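PDB 1H7E: 3-deoxy-manno-octulosonate cytidylyltransferase from Escherichia coli, which catalyses the transfer of CMP from CTP to 3-deoxy-manno-octulosonate (KDO), releasing diphosphate and yielding the activated sugar CMP-KDO, probably for lipopolysaccharide synthesis. Local coordinates for residues Leu151-Arg155 and Glu198-Leu203; Thr139-Val144 and Tyr169-Val173; Leu120-Cys126 and Ile210-Glu216. All blocks are in the same frame, centred on the assembly; numbering follows the deposited sequence.

Interaction 1 (Leu151-Arg155 and Glu198-Leu203); sequences LYFSR and ESLEQL
Extended residues 152-154 run past the irregular link that follows helix 193-198, with CA atoms 6.9 Å apart at Arg-155/Glu-198 and 7.3 Å at Phe-153/Leu-203. The link leaves the helix at Ser-199 with positive phi (65/54), then makes a type I turn, Leu-200 to Leu-203, closed by Leu-203 N to Leu-200 O (3.1 Å). The turn supplies the bumps. Leu-203 (m,t) pushes CD2 into the hollow between the two aromatic residues, 3.8 Å from Tyr-152 CE1 and 4.2 Å from Phe-153 CB. Leu-200 (m,t) sets CD1 4.0 Å from Ser-154 CA and 3.8 Å from Phe-153 O, a carbonyl that the contact buries without a polar partner. Gln-202 lays CG over the Phe-153 ring, a CH-pi contact 4.0 Å from the centroid. Polar atoms close the other end. Glu-198 (chi1 m, chi2 -115°) accepts at OE2 from Tyr-152 OH (2.8 Å) and Ser-154 OG (2.7 Å), and at OE1 from Arg-155 N (2.9 Å). Arg-155 stretches out (m,t,t) along the end of the helix: NE donates to Glu-198 O (2.8 Å) and NH2 to Ser-199 O (3.2 Å), while Leu-200 CD2 covers one guanidinium face, 3.6 Å from NH2. Glu-198 OE2 also takes Tyr-160 N of the second subunit: a buried glutamate gathers hydroxyl and backbone donors where strand meets helix-to-helix link, at the homodimer interface. Strand 150-154 pairs with strand 141-144, Phe-153 meets His-172 of strand 169-179 edge-to-face, and Tyr-152 and Leu-203 both lean on Pro-194 of helix 193-198.

Interaction 2 (Thr139-Val144 and Tyr169-Val173); sequences TVKVVV and YLKHV
Strand 141-144 crosses the start of strand 169-179 steeply, at 113° between N-to-C directions and 4.7 Å between axes, so the backbones meet in a single bridge, Lys-141 with Lys-171 (CA-CA 4.8 Å). Two hydrogen bonds bracket it: His-172 N to Val-140 O (2.8 Å) and Val-142 N to Leu-170 O (3.2 Å). Beyond them the chains diverge and waters step in, one linking Val-140 N (3.1 Å) to His-172 O (3.0 Å), the other accepting from Leu-170 N (2.9 Å) and lying 2.8 Å from Val-142 O. Lys-141 (m,p,p,t) curls back so that NZ bonds Thr-139 O (2.7 Å), with Ala-134 O and Arg-155 O as further acceptors. Lys-171, by contrast, is all-trans, its CG 3.8 Å from Thr-139 CG2. Val-142, in the p rotamer, sets CG1 3.9 Å from CB of Leu-170 (m,t), whose CD1 meets Val-144 CG2 at 4.4 Å. Val-140 (t) places CG1 4.1 Å from CB of His-172 (t); that imidazole bonds Leu-125 O and Tyr-176 OH. The result is a local crossing in this GT-A-clan nucleotidyltransferase, where a small two-stranded antiparallel sheet is stitched to one end of a strand of the main mixed sheet.

Interaction 3 (Leu120-Cys126 and Ile210-Glu216); sequences LPVATLC and INIRTFE
This is a parallel strand pairing at one margin of the main mixed sheet: strand 212-216, outermost within its chain, lies beside strand 122-129. The axes of 122-126 and 212-216 come within 4.4 Å at 33°, and the register runs from Ala-123/Arg-213 (CA-CA 4.7 Å) to Cys-126/Glu-216 (4.9 Å). Hydrogen bonds zigzag along it: Arg-213 N to Val-122 O (3.0 Å), Thr-124 N to Arg-213 O (2.9 Å), Phe-215 N to Thr-124 O (2.9 Å) and Cys-126 N to Phe-215 O (3.0 Å). On the face bearing Ala-123, Leu-125, Arg-213 and Phe-215, partly covered by helix 104-116, Phe-215 (m) brings its ring edge to Ala-123 (CE2-CB 3.7 Å) and its CB 4.0 Å from Leu-125 CD2. Leu-120 CD1 rests over one guanidinium face of Arg-213, 3.6 Å from its CB. The opposite face packs Thr-124 CG2 on Ile-212 CG2 (3.8 Å) and Cys-126 CB on Thr-214 CG2 (3.6 Å); Phe-153 touches Ile-212 and Thr-214 here. Ahead of the paired residues, Pro-121 CB meets Ile-210 CG2 at 3.8 Å. Backbone bonds and apolar contacts hold the pair, so its charged ends tie it outward: Arg-213 to Asp-149 and Asp-117, Glu-216 to Arg-168.

From the N terminus, residues 120-126 come first and wait longest for their partner: interaction 3 closes only at 210-216, so the other two contacts are nested within its loop. Inside, 139-144, 151-155, 169-173 and 198-203 follow in order, and interactions 1 and 2 cross because their segments alternate. Strands 141-144 and 150-154 form one small sheet, which interaction 2 ties to strand 169-179 and interaction 1 to the link between helices 193-198 and 203-207. Strand 169-179 in turn neighbours 122-129, with Val-173 N bonded to Leu-125 O. Phe-153 of interaction 1 touches Ile-212, Thr-214 and Thr-124 of interaction 3, bringing small and main sheets together.

Interaction 1 (Leu151-Arg155 and Glu198-Leu203)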
loop_
_atom_site.group_PDB
_atom_site.type_symbol
_atom_site.label_atom_id
_atom_site.label_comp_id
_atom_site.label_asym_id
_atom_site.label_seq_id
_atom_site.Cartn_x
_atom_site.Cartn_y
_atom_site.Cartn_z
ATOM N N LEU A 151 -0.416 -1.784 4.232
ATOM C CA LEU A 151 -0.136 -0.592 3.418
ATOM C C LEU A 151 -1.004 -0.698 2.149
ATOM O O LEU A 151 -1.618 0.269 1.719
ATOM C CB LEU A 151 1.356 -0.522 3.021
ATOM C CG LEU A 151 2.337 -0.295 4.176
ATOM C CD1 LEU A 151 3.762 -0.209 3.617
ATOM C CD2 LEU A 151 1.970 0.974 4.933
ATOM N N TYR A 152 -1.074 -1.891 1.582
ATOM C CA TYR A 152 -1.864 -2.111 0.365
ATOM C C TYR A 152 -2.049 -3.616 0.152
ATOM O O TYR A 152 -1.275 -4.424 0.685
ATOM C CB TYR A 152 -1.142 -1.464 -0.856
ATOM C CG TYR A 152 -1.926 -1.442 -2.167
ATOM C CD1 TYR A 152 -3.143 -0.770 -2.262
ATOM C CD2 TYR A 152 -1.460 -2.113 -3.300
ATOM C CE1 TYR A 152 -3.878 -0.772 -3.438
ATOM C CE2 TYR A 152 -2.199 -2.112 -4.496
ATOM C CZ TYR A 152 -3.407 -1.440 -4.544
ATOM O OH TYR A 152 -4.163 -1.445 -5.685
ATOM N N PHE A 153 -3.100 -3.983 -0.591
ATOM C CA PHE A 153 -3.414 -5.376 -0.950
ATOM C C PHE A 153 -3.444 -5.342 -2.487
ATOM O O PHE A 153 -4.037 -4.433 -3.062
ATOM C CB PHE A 153 -4.833 -5.797 -0.511
ATOM C CG PHE A 153 -5.026 -5.906 0.976
ATOM C CD1 PHE A 153 -5.340 -4.774 1.740
ATOM C CD2 PHE A 153 -4.910 -7.141 1.605
ATOM C CE1 PHE A 153 -5.533 -4.858 3.133
ATOM C CE2 PHE A 153 -5.100 -7.254 2.997
ATOM C CZ PHE A 153 -5.409 -6.107 3.760
ATOM N N SER A 154 -2.878 -6.346 -3.144
ATOM C CA SER A 154 -2.881 -6.354 -4.597
ATOM C C SER A 154 -2.756 -7.735 -5.197
ATOM O O SER A 154 -2.260 -8.648 -4.551
ATOM C CB SER A 154 -1.717 -5.501 -5.124
ATOM O OG SER A 154 -1.821 -5.309 -6.534
ATOM N N ARG A 155 -3.221 -7.874 -6.441
ATOM C CA ARG A 155 -3.087 -9.117 -7.195
ATOM C C ARG A 155 -1.695 -9.074 -7.843
ATOM O O ARG A 155 -1.195 -10.099 -8.276
ATOM C CB ARG A 155 -4.171 -9.237 -8.268
ATOM C CG ARG A 155 -5.566 -9.497 -7.660
ATOM C CD ARG A 155 -6.646 -9.620 -8.724
ATOM N NE ARG A 155 -7.963 -9.661 -8.094
ATOM C CZ ARG A 155 -8.446 -10.703 -7.419
ATOM N NH1 ARG A 155 -7.739 -11.821 -7.289
ATOM N NH2 ARG A 155 -9.605 -10.592 -6.792
ATOM N N GLU A 198 -8.853 -3.657 -9.179
ATOM C CA GLU A 198 -8.354 -4.943 -8.669
ATOM C C GLU A 198 -9.435 -5.965 -8.360
ATOM O O GLU A 198 -9.162 -7.170 -8.284
ATOM C CB GLU A 198 -7.566 -4.711 -7.372
ATOM C CG GLU A 198 -6.340 -3.790 -7.483
ATOM C CD GLU A 198 -5.043 -4.519 -7.203
ATOM O OE1 GLU A 198 -5.060 -5.764 -7.130
ATOM O OE2 GLU A 198 -4.009 -3.848 -7.069
ATOM N N SER A 199 -10.650 -5.468 -8.131
ATOM C CA SER A 199 -11.784 -6.310 -7.745
ATOM C C SER A 199 -11.454 -6.894 -6.355
ATOM O O SER A 199 -11.434 -8.108 -6.152
ATOM C CB SER A 199 -12.023 -7.410 -8.793
ATOM O OG SER A 199 -13.331 -7.936 -8.685
ATOM N N LEU A 200 -11.130 -6.003 -5.417
ATOM C CA LEU A 200 -10.786 -6.371 -4.023
ATOM C C LEU A 200 -11.579 -5.435 -3.123
ATOM O O LEU A 200 -11.260 -4.245 -2.974
ATOM C CB LEU A 200 -9.279 -6.217 -3.726
ATOM C CG LEU A 200 -8.316 -7.198 -4.408
ATOM C CD1 LEU A 200 -6.841 -6.797 -4.139
ATOM C CD2 LEU A 200 -8.623 -8.624 -3.940
ATOM N N GLU A 201 -12.627 -5.984 -2.519
ATOM C CA GLU A 201 -13.506 -5.190 -1.681
ATOM C C GLU A 201 -12.850 -4.505 -0.502
ATOM O O GLU A 201 -13.244 -3.392 -0.140
ATOM C CB GLU A 201 -14.674 -6.038 -1.184
ATOM C CG GLU A 201 -15.902 -5.180 -0.927
ATOM C CD GLU A 201 -17.050 -5.914 -0.237
ATOM O OE1 GLU A 201 -17.043 -7.169 -0.172
ATOM O OE2 GLU A 201 -17.975 -5.210 0.238
ATOM N N GLN A 202 -11.829 -5.130 0.078
ATOM C CA GLN A 202 -11.155 -4.535 1.230
ATOM C C GLN A 202 -10.498 -3.171 0.934
ATOM O O GLN A 202 -10.265 -2.379 1.844
ATOM C CB GLN A 202 -10.149 -5.514 1.860
ATOM C CG GLN A 202 -8.957 -5.932 0.969
ATOM C CD GLN A 202 -9.253 -7.140 0.110
ATOM O OE1 GLN A 202 -10.293 -7.225 -0.522
ATOM N NE2 GLN A 202 -8.320 -8.084 0.070
ATOM N N LEU A 203 -10.234 -2.882 -0.339
ATOM C CA LEU A 203 -9.628 -1.609 -0.697
ATOM C C LEU A 203 -10.618 -0.483 -0.497
ATOM O O LEU A 203 -10.212 0.669 -0.425
ATOM C CB LEU A 203 -9.076 -1.629 -2.135
ATOM C CG LEU A 203 -7.885 -2.585 -2.331
ATOM C CD1 LEU A 203 -7.412 -2.592 -3.804
ATOM C CD2 LEU A 203 -6.745 -2.178 -1.386
#

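Interaction 2 (Thr139-Val144 and Tyr169-Val173)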
loop_
_atom_site.group_PDB
_atom_site.type_symbol
_atom_site.label_atom_id
_atom_site.label_comp_id
_atom_site.label_asym_id
_atom_site.label_seq_id
_atom_site.Cartn_x
_atom_site.Cartn_y
_atom_site.Cartn_z
ATOM N N THR A 139 -4.022 -14.991 -6.157
ATOM C CA THR A 139 -3.523 -14.907 -4.786
ATOM C C THR A 139 -3.352 -13.426 -4.482
ATOM O O THR A 139 -2.754 -12.703 -5.272
ATOM C CB THR A 139 -2.183 -15.643 -4.638
ATOM O OG1 THR A 139 -2.435 -17.044 -4.729
ATOM C CG2 THR A 139 -1.531 -15.370 -3.291
ATOM N N VAL A 140 -3.926 -12.974 -3.363
ATOM C CA VAL A 140 -3.855 -11.572 -2.972
ATOM C C VAL A 140 -2.667 -11.382 -2.035
ATOM O O VAL A 140 -2.523 -12.112 -1.056
ATOM C CB VAL A 140 -5.196 -11.119 -2.279
ATOM C CG1 VAL A 140 -5.161 -9.638 -1.901
ATOM C CG2 VAL A 140 -6.361 -11.404 -3.213
ATOM N N LYS A 141 -1.776 -10.457 -2.397
ATOM C CA LYS A 141 -0.601 -10.150 -1.595
ATOM C C LYS A 141 -0.891 -8.927 -0.733
ATOM O O LYS A 141 -1.734 -8.083 -1.075
ATOM C CB LYS A 141 0.621 -9.858 -2.500
ATOM C CG LYS A 141 1.347 -11.108 -3.049
ATOM C CD LYS A 141 0.540 -11.926 -4.044
ATOM C CE LYS A 141 0.107 -11.139 -5.287
ATOM N NZ LYS A 141 -0.408 -12.046 -6.375
ATOM N N VAL A 142 -0.214 -8.851 0.404
ATOM C CA VAL A 142 -0.334 -7.710 1.270
ATOM C C VAL A 142 1.078 -7.322 1.739
ATOM O O VAL A 142 1.948 -8.178 1.882
ATOM C CB VAL A 142 -1.284 -7.992 2.492
ATOM C CG1 VAL A 142 -0.793 -9.197 3.314
ATOM C CG2 VAL A 142 -1.405 -6.746 3.378
ATOM N N VAL A 143 1.308 -6.024 1.911
ATOM C CA VAL A 143 2.563 -5.500 2.429
ATOM C C VAL A 143 2.161 -4.741 3.691
ATOM O O VAL A 143 1.186 -3.985 3.652
ATOM C CB VAL A 143 3.236 -4.538 1.426
ATOM C CG1 VAL A 143 4.446 -3.866 2.097
ATOM C CG2 VAL A 143 3.703 -5.326 0.213
ATOM N N VAL A 144 2.915 -4.910 4.779
ATOM C CA VAL A 144 2.595 -4.276 6.060
ATOM C C VAL A 144 3.718 -3.425 6.621
ATOM O O VAL A 144 4.860 -3.579 6.216
ATOM C CB VAL A 144 2.215 -5.361 7.139
ATOM C CG1 VAL A 144 1.077 -6.278 6.631
ATOM C CG2 VAL A 144 3.435 -6.198 7.499
ATOM N N TYR A 169 7.145 -12.432 0.655
ATOM C CA TYR A 169 5.742 -12.294 0.291
ATOM C C TYR A 169 4.776 -12.823 1.342
ATOM O O TYR A 169 5.074 -13.801 2.039
ATOM C CB TYR A 169 5.476 -12.998 -1.047
ATOM C CG TYR A 169 6.202 -12.327 -2.186
ATOM C CD1 TYR A 169 5.670 -11.186 -2.774
ATOM C CD2 TYR A 169 7.476 -12.758 -2.589
ATOM C CE1 TYR A 169 6.382 -10.467 -3.728
ATOM C CE2 TYR A 169 8.204 -12.043 -3.546
ATOM C CZ TYR A 169 7.645 -10.899 -4.106
ATOM O OH TYR A 169 8.323 -10.162 -5.043
ATOM N N LEU A 170 3.639 -12.132 1.459
ATOM C CA LEU A 170 2.570 -12.507 2.388
ATOM C C LEU A 170 1.281 -12.650 1.619
ATOM O O LEU A 170 0.911 -11.769 0.857
ATOM C CB LEU A 170 2.362 -11.437 3.466
ATOM C CG LEU A 170 3.479 -11.230 4.481
ATOM C CD1 LEU A 170 3.238 -9.960 5.297
ATOM C CD2 LEU A 170 3.599 -12.469 5.384
ATOM N N LYS A 171 0.628 -13.790 1.782
ATOM C CA LYS A 171 -0.654 -14.026 1.161
ATOM C C LYS A 171 -1.755 -13.605 2.165
ATOM O O LYS A 171 -1.701 -13.942 3.359
ATOM C CB LYS A 171 -0.827 -15.503 0.845
ATOM C CG LYS A 171 -2.231 -15.863 0.391
ATOM C CD LYS A 171 -2.352 -17.358 0.148
ATOM C CE LYS A 171 -3.711 -17.694 -0.418
ATOM N NZ LYS A 171 -3.720 -19.066 -0.991
ATOM N N HIS A 172 -2.757 -12.889 1.661
ATOM C CA HIS A 172 -3.875 -12.450 2.480
ATOM C C HIS A 172 -4.862 -13.623 2.626
ATOM O O HIS A 172 -5.201 -14.282 1.634
ATOM C CB HIS A 172 -4.553 -11.257 1.810
ATOM C CG HIS A 172 -5.829 -10.832 2.469
ATOM N ND1 HIS A 172 -5.960 -10.698 3.837
ATOM C CD2 HIS A 172 -7.042 -10.539 1.946
ATOM C CE1 HIS A 172 -7.199 -10.342 4.127
ATOM N NE2 HIS A 172 -7.875 -10.238 2.998
ATOM N N VAL A 173 -5.253 -13.911 3.873
ATOM C CA VAL A 173 -6.225 -14.973 4.205
ATOM C C VAL A 173 -7.527 -14.221 4.507
ATOM O O VAL A 173 -7.590 -13.464 5.478
ATOM C CB VAL A 173 -5.774 -15.789 5.466
ATOM C CG1 VAL A 173 -6.860 -16.808 5.858
ATOM C CG2 VAL A 173 -4.454 -16.518 5.176
HETATM O O HOH W 1 -5.355 -14.770 -1.349
HETATM O O HOH W 2 3.602 -9.520 0.105
#

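Interaction 3 (Leu120-Cys126 and Ile210-Glu216)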
loop_
_atom_site.group_PDB
_atom_site.type_symbol
_atom_site.label_atom_id
_atom_site.label_comp_id
_atom_site.label_asym_id
_atom_site.label_seq_id
_atom_site.Cartn_x
_atom_site.Cartn_y
_atom_site.Cartn_z
ATOM N N LEU A 120 -8.581 -0.333 17.189
ATOM C CA LEU A 120 -8.439 -1.048 15.918
ATOM C C LEU A 120 -9.800 -1.317 15.285
ATOM O O LEU A 120 -10.622 -2.033 15.850
ATOM C CB LEU A 120 -7.665 -2.352 16.135
ATOM C CG LEU A 120 -7.395 -3.182 14.878
ATOM C CD1 LEU A 120 -6.612 -2.365 13.816
ATOM C CD2 LEU A 120 -6.629 -4.448 15.287
ATOM N N PRO A 121 -10.041 -0.786 14.075
ATOM C CA PRO A 121 -11.342 -1.012 13.445
ATOM C C PRO A 121 -11.548 -2.368 12.782
ATOM O O PRO A 121 -12.635 -2.948 12.877
ATOM C CB PRO A 121 -11.429 0.115 12.399
ATOM C CG PRO A 121 -10.222 1.021 12.688
ATOM C CD PRO A 121 -9.205 0.108 13.256
ATOM N N VAL A 122 -10.516 -2.851 12.085
ATOM C CA VAL A 122 -10.589 -4.095 11.321
ATOM C C VAL A 122 -9.277 -4.860 11.423
ATOM O O VAL A 122 -8.199 -4.257 11.484
ATOM C CB VAL A 122 -10.821 -3.791 9.807
ATOM C CG1 VAL A 122 -11.009 -5.080 9.001
ATOM C CG2 VAL A 122 -12.005 -2.831 9.608
ATOM N N ALA A 123 -9.381 -6.184 11.470
ATOM C CA ALA A 123 -8.206 -7.053 11.524
ATOM C C ALA A 123 -8.424 -8.211 10.544
ATOM O O ALA A 123 -9.561 -8.578 10.241
ATOM C CB ALA A 123 -7.969 -7.569 12.934
ATOM N N THR A 124 -7.331 -8.745 10.000
ATOM C CA THR A 124 -7.411 -9.847 9.064
ATOM C C THR A 124 -6.131 -10.670 9.209
ATOM O O THR A 124 -5.281 -10.354 10.051
ATOM C CB THR A 124 -7.643 -9.362 7.608
ATOM O OG1 THR A 124 -7.930 -10.489 6.776
ATOM C CG2 THR A 124 -6.391 -8.602 7.059
ATOM N N LEU A 125 -6.025 -11.738 8.425
ATOM C CA LEU A 125 -4.880 -12.644 8.511
ATOM C C LEU A 125 -4.038 -12.750 7.242
ATOM O O LEU A 125 -4.494 -12.428 6.150
ATOM C CB LEU A 125 -5.374 -14.054 8.880
ATOM C CG LEU A 125 -6.127 -14.221 10.210
ATOM C CD1 LEU A 125 -6.644 -15.646 10.303
ATOM C CD2 LEU A 125 -5.227 -13.865 11.394
ATOM N N CYS A 126 -2.811 -13.244 7.414
ATOM C CA CYS A 126 -1.898 -13.455 6.297
ATOM C C CYS A 126 -0.875 -14.538 6.689
ATOM O O CYS A 126 -0.729 -14.875 7.873
ATOM C CB CYS A 126 -1.178 -12.144 5.937
ATOM S SG CYS A 126 -0.019 -11.568 7.153
ATOM N N ILE A 210 -9.539 3.775 6.748
ATOM C CA ILE A 210 -9.823 2.862 7.847
ATOM C C ILE A 210 -8.673 1.851 7.909
ATOM O O ILE A 210 -8.390 1.145 6.942
ATOM C CB ILE A 210 -11.165 2.148 7.635
ATOM C CG1 ILE A 210 -12.306 3.166 7.732
ATOM C CG2 ILE A 210 -11.339 1.014 8.660
ATOM C CD1 ILE A 210 -13.587 2.700 7.075
ATOM N N ASN A 211 -8.009 1.805 9.053
ATOM C CA ASN A 211 -6.877 0.918 9.243
ATOM C C ASN A 211 -7.229 -0.557 9.346
ATOM O O ASN A 211 -8.185 -0.937 10.015
ATOM C CB ASN A 211 -6.090 1.334 10.487
ATOM C CG ASN A 211 -4.833 0.511 10.673
ATOM O OD1 ASN A 211 -4.014 0.410 9.761
ATOM N ND2 ASN A 211 -4.695 -0.117 11.846
ATOM N N ILE A 212 -6.445 -1.388 8.666
ATOM C CA ILE A 212 -6.659 -2.822 8.705
ATOM C C ILE A 212 -5.353 -3.451 9.191
ATOM O O ILE A 212 -4.322 -3.327 8.518
ATOM C CB ILE A 212 -7.005 -3.387 7.318
ATOM C CG1 ILE A 212 -8.261 -2.725 6.746
ATOM C CG2 ILE A 212 -7.142 -4.916 7.388
ATOM C CD1 ILE A 212 -8.550 -3.172 5.294
ATOM N N ARG A 213 -5.368 -4.034 10.392
ATOM C CA ARG A 213 -4.178 -4.687 10.916
ATOM C C ARG A 213 -4.198 -6.128 10.434
ATOM O O ARG A 213 -5.217 -6.802 10.505
ATOM C CB ARG A 213 -4.096 -4.593 12.434
ATOM C CG ARG A 213 -2.789 -5.169 12.985
ATOM C CD ARG A 213 -2.424 -4.566 14.339
ATOM N NE ARG A 213 -2.234 -3.118 14.244
ATOM C CZ ARG A 213 -2.603 -2.238 15.169
ATOM N NH1 ARG A 213 -3.185 -2.647 16.300
ATOM N NH2 ARG A 213 -2.437 -0.937 14.935
ATOM N N THR A 214 -3.056 -6.606 9.948
ATOM C CA THR A 214 -2.957 -7.939 9.364
ATOM C C THR A 214 -1.981 -8.820 10.119
ATOM O O THR A 214 -0.771 -8.663 9.936
ATOM C CB THR A 214 -2.512 -7.818 7.850
ATOM O OG1 THR A 214 -3.341 -6.862 7.184
ATOM C CG2 THR A 214 -2.689 -9.120 7.110
ATOM N N PHE A 215 -2.517 -9.774 10.896
ATOM C CA PHE A 215 -1.747 -10.734 11.707
ATOM C C PHE A 215 -1.236 -11.961 10.959
ATOM O O PHE A 215 -1.987 -12.662 10.283
ATOM C CB PHE A 215 -2.565 -11.224 12.904
ATOM C CG PHE A 215 -3.041 -10.123 13.792
ATOM C CD1 PHE A 215 -2.251 -9.669 14.839
ATOM C CD2 PHE A 215 -4.268 -9.519 13.559
ATOM C CE1 PHE A 215 -2.675 -8.625 15.642
ATOM C CE2 PHE A 215 -4.702 -8.471 14.360
ATOM C CZ PHE A 215 -3.903 -8.021 15.404
ATOM N N GLU A 216 0.041 -12.268 11.163
ATOM C CA GLU A 216 0.655 -13.406 10.497
ATOM C C GLU A 216 0.461 -14.745 11.224
ATOM O O GLU A 216 0.675 -14.831 12.429
ATOM C CB GLU A 216 2.153 -13.128 10.287
ATOM C CG GLU A 216 2.804 -14.159 9.398
ATOM C CD GLU A 216 4.278 -13.921 9.161
ATOM O OE1 GLU A 216 4.768 -12.787 9.305
ATOM O OE2 GLU A 216 4.946 -14.899 8.808
#